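Side-chain contacts in FI20010p1 (Drosophila melanogaster, PDB 7CFB), which probably helps assemble the piRNA amplification complex in gene silencing, as the Tudor-domain protein Krimper: residues I76-L80 with Q81-P85; N222-D225 with E226-D230; H182-N186 with S187-A191. All blocks are in the same frame, centred on the assembly; numbering follows the deposited sequence.

Interaction 1. Residues I76-L80 with Q81-P85; sequences IKKVL and QRQLP
The flat amides of Q81 and Q83 meet the last turn of helix 74-80 with their polar ends rather than their faces. NE2 of Q81 sends a nearly straight N-H (172°) to K77 O, but over 3.4 Å, a weak bond. In Q83 the oxygen leads: OE1 stops 3.6 Å from CG of K78, the two side chains crossing at about a right angle. Because CG of Q81 is anti to the carbonyl carbon (chi1 -68°) and the chain beyond it is extended, the amide is carried back along the helix to the carbonyl that the Q81 backbone N also uses, at 3.1 Å. Shortened to an alanine at this position, the side chain would no longer offer K77 O a second donor and would probably open a gap beside M220 and E223.

Beyond this point the helix is closed by a Schellman motif, with R82 at positive phi. Q83 N reaches K78 O at 2.9 Å, and R82 N reaches V79 O. The turn then brings L84 back over the helix side: its CG packs 3.8 Å from CB of K78, and its CD1 meets CG2 of V79 at about a right angle between the two side chains. A water donates to both V79 O and L84 O, bridging helix and returning chain.

K77 NZ forms a salt bridge with D217, and R82 NH1 a hydrogen bond with N107. Around the turn, L80 and Q81 face helix 215-228, V79 rests on I109 of strand 108-117, and V79 and L84 share I149 of helix 147-150.

Interaction 2. Residues N222-D225 with E226-D230; sequences NEID and ESTSD
N222 with E226, I224 with T228 and D225 with S229 are joined by i-to-i+4 backbone hydrogen bonds, the signature of an alpha helix, here in the C-terminal turns of helix 215-228. The backbone carries most of the contact. E226 N donates to N222 O, T228 N donates to I224 O at 3.0 Å, and S229 N closes on D225 O at 2.7 Å. Side chains lean on the same carbonyls: CG of E226 comes within 3.2 Å of N222 O, and CB of S229 stands 3.2 Å from D225 O.

The polar ends of two residues are spent elsewhere. With its CG anti to the backbone N (chi1 -163°), D225 places its carboxylate where OD1 accepts from ND2 of N174. S227 pairs its hydroxyl with D103 in a hydrogen bond, while its CB stays 3.3 Å from I224 O, and the same residue rests on I108 of strand 108-117 and on F238. The helix is thereby pinned to its surroundings on more than one flank.

T228 keeps its hydroxyl local. Its OG1 lies 4.0 Å from the methyl CG2 of I224, and T228 OG1 donates a weak hydrogen bond to I224 O, 3.4 Å away.

Interaction 3. Residues H182-N186 with S187-A191; sequences HENNN and STLVA
E183 lies alongside V190, and N184 alongside L189, each pair pointing the same way but to different faces of the antiparallel beta hairpin of strands 176-184 and 189-194. On the first face, CB of E183 is 4.0 Å from CB of V190, and the extended glutamate runs past CG2 of the valine. On the other, methyl CD2 of L189 packs against the flat amide of N184, 3.5 Å from its CG. That amide is held at its polar end as well: ND2 binds the carbonyls of F44 and M41, while OD1 accepts from N186 N in an Asx turn that helps bend the chain.

E183 and V190 are the hydrogen-bonded pair, joined by E183 N to V190 O and by V190 N to E183 O at 2.9 Å. H182 also faces V190, its N giving a weak bond to the same V190 O, so the strand carries a classic beta bulge. Next to it, CB of H182 touches CG1 of the valine at 3.9 Å.

The loop is braced chiefly by N185. Its CG stands between the backbone N and the carbonyl carbon (chi1 83°), which turns the amide across the loop toward S187 and T188. ND2 donates to S187 OG at 2.9 Å, slightly tilted from the amide plane. OD1 takes two donors of T188 that approach differently: T188 N comes from above the carbonyl plane, whereas the hydroxyl OG1, 2.9 Å away, lies almost in line with the N185 C=O bond.

From the N terminus the chain meets interaction 1, then interaction 3, then interaction 2. Each is local, within one continuous run of chain, so the three stand in series and none encloses or crosses another. Interaction 1 ends helix 74-80 ahead of strand 87-89; interaction 3 turns strand 176-184 back into strand 189-194, within the five-stranded sheet whose first and last strands also pair; interaction 2 finishes helix 215-228. Though far apart in sequence, interactions 1 and 2 touch in space, L80 CD2 packing 3.6 Å from I224 CG1, which ties the two helices together. Interaction 3 is remote, its nearest atoms about 16 Å from interaction 1 and about 18 Å from interaction 2.

Interaction 1. Residues I76-L80 with Q81-P85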
loop_
_atom_site.group_PDB
_atom_site.type_symbol
_atom_site.label_atom_id
_atom_site.label_comp_id
_atom_site.label_asym_id
_atom_site.label_seq_id
_atom_site.Cartn_x
_atom_site.Cartn_y
_atom_site.Cartn_z
ATOM N N ILE A 76 0.473 6.877 10.145
ATOM C CA ILE A 76 1.068 5.970 9.129
ATOM C C ILE A 76 2.282 6.673 8.539
ATOM O O ILE A 76 3.297 6.051 8.422
ATOM C CB ILE A 76 0.061 5.605 8.032
ATOM C CG1 ILE A 76 -1.214 4.979 8.593
ATOM C CG2 ILE A 76 0.725 4.746 6.974
ATOM C CD1 ILE A 76 -2.382 5.073 7.662
ATOM N N LYS A 77 2.157 7.962 8.260
ATOM C CA LYS A 77 3.275 8.740 7.681
ATOM C C LYS A 77 4.462 8.723 8.648
ATOM O O LYS A 77 5.554 8.533 8.205
ATOM C CB LYS A 77 2.811 10.163 7.398
ATOM C CG LYS A 77 1.638 10.297 6.446
ATOM C CD LYS A 77 1.439 11.707 5.993
ATOM C CE LYS A 77 0.006 12.183 6.046
ATOM N NZ LYS A 77 -0.207 13.381 5.211
ATOM N N LYS A 78 4.206 8.875 9.940
ATOM C CA LYS A 78 5.276 8.866 10.962
ATOM C C LYS A 78 5.972 7.507 10.980
ATOM O O LYS A 78 7.163 7.489 11.117
ATOM C CB LYS A 78 4.715 9.212 12.335
ATOM C CG LYS A 78 4.523 10.682 12.624
ATOM C CD LYS A 78 4.170 10.890 14.075
ATOM C CE LYS A 78 3.528 12.220 14.398
ATOM N NZ LYS A 78 4.056 13.322 13.565
ATOM N N VAL A 79 5.230 6.414 10.893
ATOM C CA VAL A 79 5.849 5.060 10.847
ATOM C C VAL A 79 6.671 4.921 9.566
ATOM O O VAL A 79 7.762 4.432 9.621
ATOM C CB VAL A 79 4.789 3.957 10.908
ATOM C CG1 VAL A 79 5.337 2.619 10.447
ATOM C CG2 VAL A 79 4.190 3.848 12.285
ATOM N N LEU A 80 6.135 5.410 8.462
ATOM C CA LEU A 80 6.802 5.246 7.160
ATOM C C LEU A 80 8.166 5.932 7.151
ATOM O O LEU A 80 9.089 5.326 6.731
ATOM C CB LEU A 80 5.893 5.762 6.052
ATOM C CG LEU A 80 6.288 5.280 4.672
ATOM C CD1 LEU A 80 5.076 4.950 3.834
ATOM C CD2 LEU A 80 7.165 6.294 3.980
ATOM N N GLN A 81 8.271 7.098 7.761
ATOM C CA GLN A 81 9.524 7.895 7.778
ATOM C C GLN A 81 10.403 7.551 8.989
ATOM O O GLN A 81 11.287 8.320 9.295
ATOM C CB GLN A 81 9.187 9.365 7.612
ATOM C CG GLN A 81 8.649 9.671 6.236
ATOM C CD GLN A 81 8.127 11.075 6.164
ATOM O OE1 GLN A 81 8.737 11.941 5.576
ATOM N NE2 GLN A 81 6.989 11.307 6.780
ATOM N N ARG A 82 10.082 6.469 9.688
ATOM C CA ARG A 82 10.846 5.940 10.836
ATOM C C ARG A 82 10.910 6.970 11.959
ATOM O O ARG A 82 11.925 7.054 12.580
ATOM C CB ARG A 82 12.219 5.444 10.376
ATOM C CG ARG A 82 12.154 4.246 9.448
ATOM C CD ARG A 82 13.339 3.320 9.513
ATOM N NE ARG A 82 13.290 2.476 10.675
ATOM C CZ ARG A 82 14.243 1.643 11.034
ATOM N NH1 ARG A 82 15.329 1.532 10.303
ATOM N NH2 ARG A 82 14.095 0.902 12.107
ATOM N N GLN A 83 9.831 7.713 12.169
ATOM C CA GLN A 83 9.736 8.729 13.233
ATOM C C GLN A 83 9.127 8.107 14.490
ATOM O O GLN A 83 9.005 8.821 15.446
ATOM C CB GLN A 83 8.966 9.952 12.736
ATOM C CG GLN A 83 9.658 10.687 11.606
ATOM C CD GLN A 83 8.799 11.755 10.984
ATOM O OE1 GLN A 83 7.641 11.916 11.306
ATOM N NE2 GLN A 83 9.358 12.486 10.049
ATOM N N LEU A 84 8.705 6.843 14.447
ATOM C CA LEU A 84 8.155 6.153 15.643
ATOM C C LEU A 84 8.811 4.792 15.812
ATOM O O LEU A 84 8.857 4.066 14.871
ATOM C CB LEU A 84 6.650 5.929 15.532
ATOM C CG LEU A 84 5.733 7.130 15.374
ATOM C CD1 LEU A 84 4.308 6.647 15.317
ATOM C CD2 LEU A 84 5.879 8.096 16.524
ATOM N N PRO A 85 9.322 4.429 16.995
ATOM C CA PRO A 85 9.853 3.103 17.204
ATOM C C PRO A 85 8.719 2.073 17.230
ATOM O O PRO A 85 7.659 2.397 17.630
ATOM C CB PRO A 85 10.539 3.196 18.566
ATOM C CG PRO A 85 9.875 4.337 19.230
ATOM C CD PRO A 85 9.475 5.288 18.136
HETATM O O HOH W 1 8.752 3.850 12.258
#

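Interaction 2. Residues N222-D225 with E226-D230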
loop_
_atom_site.group_PDB
_atom_site.type_symbol
_atom_site.label_atom_id
_atom_site.label_comp_id
_atom_site.label_asym_id
_atom_site.label_seq_id
_atom_site.Cartn_x
_atom_site.Cartn_y
_atom_site.Cartn_z
ATOM N N ASN A 222 8.833 11.562 -1.811
ATOM C CA ASN A 222 10.197 11.290 -2.318
ATOM C C ASN A 222 10.747 10.046 -1.620
ATOM O O ASN A 222 11.326 9.240 -2.280
ATOM C CB ASN A 222 11.115 12.488 -2.112
ATOM C CG ASN A 222 10.762 13.650 -3.016
ATOM O OD1 ASN A 222 10.165 13.459 -4.066
ATOM N ND2 ASN A 222 11.135 14.853 -2.620
ATOM N N GLU A 223 10.543 9.908 -0.321
ATOM C CA GLU A 223 11.032 8.727 0.431
ATOM C C GLU A 223 10.321 7.468 -0.087
ATOM O O GLU A 223 10.947 6.421 -0.161
ATOM C CB GLU A 223 10.856 8.953 1.932
ATOM C CG GLU A 223 12.158 9.154 2.692
ATOM C CD GLU A 223 12.097 8.898 4.192
ATOM O OE1 GLU A 223 12.604 7.872 4.658
ATOM O OE2 GLU A 223 11.545 9.725 4.886
ATOM N N ILE A 224 9.028 7.572 -0.374
ATOM C CA ILE A 224 8.275 6.402 -0.891
ATOM C C ILE A 224 8.794 6.034 -2.277
ATOM O O ILE A 224 9.028 4.873 -2.518
ATOM C CB ILE A 224 6.750 6.638 -0.888
ATOM C CG1 ILE A 224 6.225 6.853 0.528
ATOM C CG2 ILE A 224 6.048 5.481 -1.565
ATOM C CD1 ILE A 224 4.749 7.059 0.624
ATOM N N ASP A 225 9.029 7.035 -3.105
ATOM C CA ASP A 225 9.435 6.800 -4.510
ATOM C C ASP A 225 10.765 6.056 -4.576
ATOM O O ASP A 225 10.900 5.245 -5.455
ATOM C CB ASP A 225 9.297 8.055 -5.362
ATOM C CG ASP A 225 9.297 7.764 -6.843
ATOM O OD1 ASP A 225 8.434 7.041 -7.289
ATOM O OD2 ASP A 225 10.170 8.252 -7.511
ATOM N N GLU A 226 11.704 6.345 -3.687
ATOM C CA GLU A 226 12.991 5.608 -3.715
ATOM C C GLU A 226 12.761 4.120 -3.441
ATOM O O GLU A 226 13.398 3.330 -4.088
ATOM C CB GLU A 226 14.015 6.312 -2.835
ATOM C CG GLU A 226 14.054 7.782 -3.168
ATOM C CD GLU A 226 15.413 8.430 -3.139
ATOM O OE1 GLU A 226 15.646 9.250 -2.241
ATOM O OE2 GLU A 226 16.227 8.097 -4.004
ATOM N N SER A 227 11.877 3.776 -2.515
ATOM C CA SER A 227 11.534 2.360 -2.253
ATOM C C SER A 227 10.876 1.745 -3.491
ATOM O O SER A 227 11.281 0.684 -3.873
ATOM C CB SER A 227 10.582 2.277 -1.119
ATOM O OG SER A 227 10.327 0.946 -0.774
ATOM N N THR A 228 9.916 2.459 -4.077
ATOM C CA THR A 228 9.115 2.030 -5.246
ATOM C C THR A 228 9.994 1.888 -6.485
ATOM O O THR A 228 9.761 0.989 -7.233
ATOM C CB THR A 228 7.951 2.989 -5.516
ATOM O OG1 THR A 228 7.009 2.879 -4.454
ATOM C CG2 THR A 228 7.254 2.698 -6.824
ATOM N N SER A 229 10.952 2.784 -6.654
ATOM C CA SER A 229 11.821 2.795 -7.853
ATOM C C SER A 229 13.080 1.942 -7.683
ATOM O O SER A 229 13.851 1.903 -8.608
ATOM C CB SER A 229 12.159 4.199 -8.223
ATOM O OG SER A 229 13.436 4.546 -7.726
ATOM N N ASP A 230 13.283 1.333 -6.525
ATOM C CA ASP A 230 14.477 0.488 -6.271
ATOM C C ASP A 230 14.627 -0.560 -7.375
ATOM O O ASP A 230 13.689 -1.301 -7.588
ATOM C CB ASP A 230 14.448 -0.154 -4.896
ATOM C CG ASP A 230 15.719 -0.917 -4.616
ATOM O OD1 ASP A 230 15.964 -1.868 -5.284
ATOM O OD2 ASP A 230 16.426 -0.532 -3.727
#

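Interaction 3. Residues H182-N186 with S187-A191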
loop_
_atom_site.group_PDB
_atom_site.type_symbol
_atom_site.label_atom_id
_atom_site.label_comp_id
_atom_site.label_asym_id
_atom_site.label_seq_id
_atom_site.Cartn_x
_atom_site.Cartn_y
_atom_site.Cartn_z
ATOM N N HIS A 182 -15.993 9.526 -11.742
ATOM C CA HIS A 182 -17.237 9.131 -12.443
ATOM C C HIS A 182 -18.092 8.237 -11.555
ATOM O O HIS A 182 -19.265 8.434 -11.500
ATOM C CB HIS A 182 -16.931 8.398 -13.747
ATOM C CG HIS A 182 -16.411 9.247 -14.853
ATOM N ND1 HIS A 182 -15.368 10.104 -14.692
ATOM C CD2 HIS A 182 -16.762 9.330 -16.146
ATOM C CE1 HIS A 182 -15.118 10.708 -15.815
ATOM N NE2 HIS A 182 -15.954 10.249 -16.709
ATOM N N GLU A 183 -17.503 7.215 -10.958
ATOM C CA GLU A 183 -18.305 6.325 -10.114
ATOM C C GLU A 183 -17.533 5.938 -8.867
ATOM O O GLU A 183 -16.352 5.749 -8.926
ATOM C CB GLU A 183 -18.633 5.005 -10.803
ATOM C CG GLU A 183 -19.310 5.156 -12.133
ATOM C CD GLU A 183 -19.421 3.880 -12.936
ATOM O OE1 GLU A 183 -19.646 2.824 -12.343
ATOM O OE2 GLU A 183 -19.282 3.960 -14.135
ATOM N N ASN A 184 -18.264 5.825 -7.784
ATOM C CA ASN A 184 -17.734 5.338 -6.508
ATOM C C ASN A 184 -18.724 4.292 -6.046
ATOM O O ASN A 184 -19.696 4.639 -5.452
ATOM C CB ASN A 184 -17.467 6.460 -5.515
ATOM C CG ASN A 184 -16.870 5.969 -4.222
ATOM O OD1 ASN A 184 -17.007 4.815 -3.886
ATOM N ND2 ASN A 184 -16.202 6.842 -3.503
ATOM N N ASN A 185 -18.444 3.005 -6.295
ATOM C CA ASN A 185 -19.383 1.906 -5.917
ATOM C C ASN A 185 -19.171 1.470 -4.457
ATOM O O ASN A 185 -19.939 0.615 -3.974
ATOM C CB ASN A 185 -19.272 0.714 -6.872
ATOM C CG ASN A 185 -18.136 -0.222 -6.519
ATOM O OD1 ASN A 185 -17.007 -0.032 -6.965
ATOM N ND2 ASN A 185 -18.425 -1.235 -5.719
ATOM N N ASN A 186 -18.163 2.049 -3.803
ATOM C CA ASN A 186 -17.756 1.795 -2.405
ATOM C C ASN A 186 -16.705 0.695 -2.275
ATOM O O ASN A 186 -16.470 0.265 -1.160
ATOM C CB ASN A 186 -18.903 1.807 -1.404
ATOM C CG ASN A 186 -19.728 3.060 -1.527
ATOM O OD1 ASN A 186 -19.237 4.166 -1.301
ATOM N ND2 ASN A 186 -20.960 2.878 -1.940
ATOM N N SER A 187 -16.199 0.144 -3.358
ATOM C CA SER A 187 -15.000 -0.681 -3.136
ATOM C C SER A 187 -13.951 -0.164 -4.111
ATOM O O SER A 187 -12.808 -0.092 -3.761
ATOM C CB SER A 187 -15.308 -2.117 -3.301
ATOM O OG SER A 187 -15.955 -2.331 -4.539
ATOM N N THR A 188 -14.410 0.284 -5.266
ATOM C CA THR A 188 -13.512 0.735 -6.350
ATOM C C THR A 188 -14.026 2.020 -6.974
ATOM O O THR A 188 -15.151 2.377 -6.758
ATOM C CB THR A 188 -13.332 -0.312 -7.458
ATOM O OG1 THR A 188 -14.480 -0.349 -8.288
ATOM C CG2 THR A 188 -13.053 -1.707 -6.959
ATOM N N LEU A 189 -13.188 2.653 -7.764
ATOM C CA LEU A 189 -13.549 3.934 -8.372
ATOM C C LEU A 189 -13.398 3.871 -9.883
ATOM O O LEU A 189 -12.584 3.136 -10.386
ATOM C CB LEU A 189 -12.581 5.012 -7.884
ATOM C CG LEU A 189 -12.446 5.271 -6.394
ATOM C CD1 LEU A 189 -11.416 6.352 -6.154
ATOM C CD2 LEU A 189 -13.773 5.668 -5.792
ATOM N N VAL A 190 -14.218 4.650 -10.551
ATOM C CA VAL A 190 -14.013 4.906 -11.986
ATOM C C VAL A 190 -13.711 6.393 -12.017
ATOM O O VAL A 190 -14.567 7.153 -11.662
ATOM C CB VAL A 190 -15.229 4.517 -12.833
ATOM C CG1 VAL A 190 -15.078 5.016 -14.246
ATOM C CG2 VAL A 190 -15.474 3.027 -12.807
ATOM N N ALA A 191 -12.493 6.743 -12.363
ATOM C CA ALA A 191 -12.069 8.152 -12.363
ATOM C C ALA A 191 -11.250 8.481 -13.610
ATOM O O ALA A 191 -10.612 7.633 -14.141
ATOM C CB ALA A 191 -11.277 8.437 -11.125
#